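Local structure of hypothetical protein CG14615-PA (Drosophila melanogaster, 1SQH) at residues F29-F34 and E265-A270; A255-I260 and I286-D291. The protein is of unknown function but may act as an acyltransferase, possibly a glycine N-acyltransferase. All coordinates share one frame; numbering follows the deposited sequence.

Overall arrangement
Followed from the N terminus, the chain first leaves helix 15-29 through residues 29-34, whose partner, 265-270, comes only after most of the fold has been built. Contact 1 therefore closes a very long loop and joins a helix-to-helix turn of the DUF5645 range to the start of strand 268-273 in the FR47-like range. Contact 2 opens on helix 248-263, shortly before contact 1 closes, and itself closes later, at 286-291, so the two loops cross rather than nest. Their centres lie about 11 Å apart. Leu-268 packs against Tyr-288, Ile-266 against Ile-260, and a long, weak ion pair runs from Arg-32 to Asp-291. Both contacts reach one mixed sheet, through strands 268-273 and 289-299.

Contact 1: residues F29-F34 and E265-A270; sequences FGIRNF and EITLTA
Thr-267 meets the turn at Ile-31 through its hydroxyl: OG1 donates a hydrogen bond to Ile-31 O at 2.7 Å. The donor stands well above the carbonyl plane, 64° out of it, and the C=O...OG1 angle is only 112°, so the bond comes down on the carbonyl from above. The threonine's torsion explains this reach, for OG1 lies beside its own backbone N (chi1 -46°) while CG2 swings clear to meet Arg-32, CG2 to CG 3.8 Å. Methyl CG2 of Ile-31 crowds the same hydroxyl, 3.1 Å from OG1. Replacing Thr-267 by a valine is likely to leave Ile-31 O without its hydroxyl partner and the turn less firmly tied to the segment leading into strand 268-273. Two residues on, Thr-269 and Phe-34 approach from opposite directions, the ring bringing CE1 to 3.6 Å from Thr-269 CB. The turn itself is type I, from Gly-30 to Asn-33, closed by Asn-33 N to Gly-30 O (3.3 Å). Gly-30 leaves the preceding helix with positive phi, and Asn-33 serves as N-cap of the next, its OD1 bonding Tyr-36 N. The contact thus joins the corner between helices 15-29 and 34-51 to strand 268-273, an outer strand of the mixed sheet, with Val-156 of the adjacent strand 147-157 touching Arg-32, Phe-34 and both threonines.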
loop_
_atom_site.group_PDB
_atom_site.type_symbol
_atom_site.label_atom_id
_atom_site.label_comp_id
_atom_site.label_asym_id
_atom_site.label_seq_id
_atom_site.Cartn_x
_atom_site.Cartn_y
_atom_site.Cartn_z
ATOM N N PHE A 29 14.909 -1.819 11.537
ATOM C CA PHE A 29 14.664 -2.969 10.673
ATOM C C PHE A 29 15.315 -2.979 9.310
ATOM O O PHE A 29 15.331 -4.021 8.652
ATOM C CB PHE A 29 13.165 -3.155 10.469
ATOM C CG PHE A 29 12.415 -3.449 11.732
ATOM C CD1 PHE A 29 12.668 -4.614 12.452
ATOM C CD2 PHE A 29 11.426 -2.574 12.188
ATOM C CE1 PHE A 29 11.938 -4.910 13.609
ATOM C CE2 PHE A 29 10.692 -2.863 13.342
ATOM C CZ PHE A 29 10.949 -4.032 14.055
ATOM N N GLY A 30 15.828 -1.838 8.864
ATOM C CA GLY A 30 16.447 -1.822 7.553
ATOM C C GLY A 30 15.513 -1.394 6.436
ATOM O O GLY A 30 14.291 -1.342 6.590
ATOM N N ILE A 31 16.114 -1.109 5.292
ATOM C CA ILE A 31 15.426 -0.654 4.093
ATOM C C ILE A 31 14.360 -1.583 3.466
ATOM O O ILE A 31 13.600 -1.159 2.585
ATOM C CB ILE A 31 16.508 -0.302 3.032
ATOM C CG1 ILE A 31 16.198 1.040 2.405
ATOM C CG2 ILE A 31 16.645 -1.414 2.002
ATOM C CD1 ILE A 31 16.455 2.189 3.360
ATOM N N ARG A 32 14.293 -2.837 3.905
ATOM C CA ARG A 32 13.322 -3.780 3.327
ATOM C C ARG A 32 12.039 -3.906 4.126
ATOM O O ARG A 32 11.098 -4.577 3.704
ATOM C CB ARG A 32 13.922 -5.180 3.205
ATOM C CG ARG A 32 14.993 -5.359 2.164
ATOM C CD ARG A 32 15.672 -6.684 2.420
ATOM N NE ARG A 32 16.394 -7.205 1.272
ATOM C CZ ARG A 32 16.115 -8.368 0.695
ATOM N NH1 ARG A 32 15.125 -9.129 1.159
ATOM N NH2 ARG A 32 16.833 -8.783 -0.338
ATOM N N ASN A 33 12.012 -3.269 5.283
ATOM C CA ASN A 33 10.858 -3.318 6.171
ATOM C C ASN A 33 9.641 -2.559 5.617
ATOM O O ASN A 33 9.746 -1.407 5.200
ATOM C CB ASN A 33 11.280 -2.776 7.531
ATOM C CG ASN A 33 10.146 -2.726 8.500
ATOM O OD1 ASN A 33 9.414 -1.732 8.564
ATOM N ND2 ASN A 33 9.972 -3.807 9.263
ATOM N N PHE A 34 8.479 -3.207 5.626
ATOM C CA PHE A 34 7.267 -2.602 5.090
ATOM C C PHE A 34 6.718 -1.376 5.811
ATOM O O PHE A 34 6.049 -0.540 5.191
ATOM C CB PHE A 34 6.184 -3.666 4.959
ATOM C CG PHE A 34 6.350 -4.541 3.751
ATOM C CD1 PHE A 34 5.717 -4.218 2.551
ATOM C CD2 PHE A 34 7.169 -5.663 3.796
ATOM C CE1 PHE A 34 5.896 -5.005 1.406
ATOM C CE2 PHE A 34 7.356 -6.457 2.664
ATOM C CZ PHE A 34 6.721 -6.130 1.468
ATOM N N GLU A 265 15.758 5.484 -4.796
ATOM C CA GLU A 265 16.410 4.410 -4.086
ATOM C C GLU A 265 15.565 3.765 -2.993
ATOM O O GLU A 265 15.488 4.269 -1.883
ATOM C CB GLU A 265 17.728 4.879 -3.473
ATOM C CG GLU A 265 18.515 3.724 -2.849
ATOM C CD GLU A 265 19.799 4.164 -2.165
ATOM O OE1 GLU A 265 19.715 4.857 -1.126
ATOM O OE2 GLU A 265 20.894 3.813 -2.665
ATOM N N ILE A 266 14.915 2.661 -3.327
ATOM C CA ILE A 266 14.148 1.906 -2.351
ATOM C C ILE A 266 14.025 0.468 -2.798
ATOM O O ILE A 266 14.248 0.131 -3.960
ATOM C CB ILE A 266 12.715 2.446 -2.108
ATOM C CG1 ILE A 266 12.145 3.034 -3.388
ATOM C CG2 ILE A 266 12.709 3.400 -0.933
ATOM C CD1 ILE A 266 11.799 2.009 -4.426
ATOM N N THR A 267 13.692 -0.382 -1.843
ATOM C CA THR A 267 13.491 -1.793 -2.101
ATOM C C THR A 267 12.184 -1.892 -2.879
ATOM O O THR A 267 11.218 -1.200 -2.556
ATOM C CB THR A 267 13.301 -2.535 -0.785
ATOM O OG1 THR A 267 14.294 -2.088 0.142
ATOM C CG2 THR A 267 13.401 -4.034 -0.990
ATOM N N LEU A 268 12.147 -2.719 -3.911
ATOM C CA LEU A 268 10.906 -2.890 -4.636
ATOM C C LEU A 268 10.120 -3.960 -3.875
ATOM O O LEU A 268 10.712 -4.894 -3.329
ATOM C CB LEU A 268 11.180 -3.362 -6.063
ATOM C CG LEU A 268 11.302 -2.284 -7.137
ATOM C CD1 LEU A 268 9.936 -1.637 -7.312
ATOM C CD2 LEU A 268 12.367 -1.240 -6.763
ATOM N N THR A 269 8.797 -3.828 -3.821
ATOM C CA THR A 269 7.991 -4.832 -3.132
ATOM C C THR A 269 6.637 -4.903 -3.794
ATOM O O THR A 269 6.335 -4.111 -4.687
ATOM C CB THR A 269 7.750 -4.488 -1.644
ATOM O OG1 THR A 269 6.974 -3.287 -1.559
ATOM C CG2 THR A 269 9.068 -4.294 -0.897
ATOM N N ALA A 270 5.824 -5.856 -3.358
ATOM C CA ALA A 270 4.474 -6.007 -3.887
ATOM C C ALA A 270 3.646 -6.805 -2.900
ATOM O O ALA A 270 4.132 -7.767 -2.292
ATOM C CB ALA A 270 4.500 -6.716 -5.232
#

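Contact 2: residues A255-I260 and I286-D291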
loop_
_atom_site.group_PDB
_atom_site.type_symbol
_atom_site.label_atom_id
_atom_site.label_comp_id
_atom_site.label_asym_id
_atom_site.label_seq_id
_atom_site.Cartn_x
_atom_site.Cartn_y
_atom_site.Cartn_z
ATOM N N ALA A 255 9.358 -4.084 -16.045
ATOM C CA ALA A 255 9.538 -2.687 -16.420
ATOM C C ALA A 255 9.311 -1.739 -15.242
ATOM O O ALA A 255 10.154 -0.876 -14.956
ATOM C CB ALA A 255 8.607 -2.332 -17.565
HETATM N N MSE A 256 8.180 -1.886 -14.557
HETATM C CA MSE A 256 7.914 -1.021 -13.415
HETATM C C MSE A 256 9.011 -1.148 -12.338
HETATM O O MSE A 256 9.431 -0.145 -11.760
HETATM C CB MSE A 256 6.551 -1.345 -12.807
HETATM C CG MSE A 256 6.124 -0.369 -11.737
HETATM SE SE MSE A 256 5.535 1.322 -12.507
HETATM C CE MSE A 256 7.235 2.221 -12.524
ATOM N N SER A 257 9.471 -2.373 -12.068
ATOM C CA SER A 257 10.517 -2.591 -11.059
ATOM C C SER A 257 11.773 -1.791 -11.422
ATOM O O SER A 257 12.354 -1.085 -10.579
ATOM C CB SER A 257 10.862 -4.082 -10.948
ATOM O OG SER A 257 9.771 -4.832 -10.434
ATOM N N ARG A 258 12.186 -1.907 -12.682
ATOM C CA ARG A 258 13.347 -1.177 -13.178
ATOM C C ARG A 258 13.121 0.328 -13.095
ATOM O O ARG A 258 13.944 1.048 -12.542
ATOM C CB ARG A 258 13.624 -1.536 -14.634
ATOM C CG ARG A 258 14.486 -2.753 -14.832
ATOM C CD ARG A 258 15.924 -2.356 -15.115
ATOM N NE ARG A 258 16.035 -1.394 -16.210
ATOM C CZ ARG A 258 17.033 -1.381 -17.086
ATOM N NH1 ARG A 258 18.000 -2.289 -17.004
ATOM N NH2 ARG A 258 17.090 -0.441 -18.014
ATOM N N GLU A 259 11.999 0.795 -13.641
ATOM C CA GLU A 259 11.710 2.227 -13.648
ATOM C C GLU A 259 11.728 2.834 -12.258
ATOM O O GLU A 259 12.308 3.900 -12.054
ATOM C CB GLU A 259 10.361 2.536 -14.326
ATOM C CG GLU A 259 10.045 4.045 -14.368
ATOM C CD GLU A 259 8.782 4.403 -15.157
ATOM O OE1 GLU A 259 8.272 5.528 -14.972
ATOM O OE2 GLU A 259 8.299 3.583 -15.968
ATOM N N ILE A 260 11.103 2.163 -11.296
ATOM C CA ILE A 260 11.076 2.699 -9.947
ATOM C C ILE A 260 12.473 2.741 -9.352
ATOM O O ILE A 260 12.885 3.748 -8.801
ATOM C CB ILE A 260 10.164 1.866 -9.001
ATOM C CG1 ILE A 260 8.695 2.011 -9.421
ATOM C CG2 ILE A 260 10.360 2.338 -7.545
ATOM C CD1 ILE A 260 7.724 1.212 -8.559
ATOM N N ILE A 286 11.115 -12.841 -11.666
ATOM C CA ILE A 286 11.857 -11.601 -11.814
ATOM C C ILE A 286 12.917 -11.510 -10.716
ATOM O O ILE A 286 13.925 -10.811 -10.869
ATOM C CB ILE A 286 10.906 -10.381 -11.739
ATOM C CG1 ILE A 286 10.094 -10.304 -13.037
ATOM C CG2 ILE A 286 11.702 -9.104 -11.492
ATOM C CD1 ILE A 286 8.960 -9.310 -13.018
ATOM N N GLY A 287 12.685 -12.228 -9.615
ATOM C CA GLY A 287 13.635 -12.227 -8.512
ATOM C C GLY A 287 13.053 -11.926 -7.140
ATOM O O GLY A 287 13.752 -12.034 -6.133
ATOM N N TYR A 288 11.784 -11.535 -7.097
ATOM C CA TYR A 288 11.117 -11.212 -5.832
ATOM C C TYR A 288 11.059 -12.431 -4.915
ATOM O O TYR A 288 10.868 -13.553 -5.385
ATOM C CB TYR A 288 9.677 -10.734 -6.085
ATOM C CG TYR A 288 9.537 -9.285 -6.491
ATOM C CD1 TYR A 288 9.256 -8.295 -5.548
ATOM C CD2 TYR A 288 9.696 -8.901 -7.827
ATOM C CE1 TYR A 288 9.133 -6.950 -5.930
ATOM C CE2 TYR A 288 9.579 -7.569 -8.219
ATOM C CZ TYR A 288 9.297 -6.598 -7.273
ATOM O OH TYR A 288 9.170 -5.285 -7.681
ATOM N N GLN A 289 11.214 -12.209 -3.611
ATOM C CA GLN A 289 11.132 -13.315 -2.664
ATOM C C GLN A 289 10.055 -12.985 -1.642
ATOM O O GLN A 289 9.777 -11.815 -1.371
ATOM C CB GLN A 289 12.465 -13.539 -1.948
ATOM C CG GLN A 289 12.931 -12.331 -1.180
ATOM C CD GLN A 289 14.186 -12.600 -0.364
ATOM O OE1 GLN A 289 14.142 -13.291 0.658
ATOM N NE2 GLN A 289 15.314 -12.048 -0.813
ATOM N N LYS A 290 9.443 -14.029 -1.095
ATOM C CA LYS A 290 8.394 -13.877 -0.096
ATOM C C LYS A 290 9.013 -13.770 1.297
ATOM O O LYS A 290 9.471 -14.770 1.845
ATOM C CB LYS A 290 7.462 -15.092 -0.157
ATOM C CG LYS A 290 6.527 -15.256 1.033
ATOM C CD LYS A 290 5.795 -16.592 0.932
ATOM C CE LYS A 290 4.881 -16.848 2.123
ATOM N NZ LYS A 290 4.245 -18.192 2.016
ATOM N N ASP A 291 9.068 -12.581 1.884
ATOM C CA ASP A 291 9.636 -12.558 3.217
ATOM C C ASP A 291 8.726 -12.004 4.296
ATOM O O ASP A 291 9.184 -11.696 5.396
ATOM C CB ASP A 291 11.004 -11.867 3.235
ATOM C CG ASP A 291 10.953 -10.466 2.732
ATOM O OD1 ASP A 291 9.968 -9.758 2.954
ATOM O OD2 ASP A 291 11.943 -9.984 2.059
#
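The ring of Tyr-288 meets helix 248-263 at its edge: Ser-257 OG lies in the ring plane, on the CE2 side of the phenol, 3.5 Å from CE2. Met-155, Leu-157, Leu-234 and, from the intervening strand 268-273, Leu-268 touch the tyrosine side chain. Its hydroxyl is bonded to the serine, Tyr-288 OH donating to Ser-257 OG at 2.9 Å, with an angle of about 115° at OH between CZ and OG, close to that expected of a phenolic hydroxyl. The serine is held in turn by its own helix. With OG beside the backbone N (chi1 -66°), it bonds Ala-253 O one turn earlier, so the buried oxygen is both donor and acceptor. Helix 248-263, strand 268-273, helix 277-286 and strand 289-299 follow one another as in the C-terminal half of the GNAT acetyltransferase fold, and this pair links the first of these helices to the entrance of the last strand. Gly-287, with positive phi, closes helix 277-286 in a Schellman motif; Tyr-288 follows directly and its ring is buried.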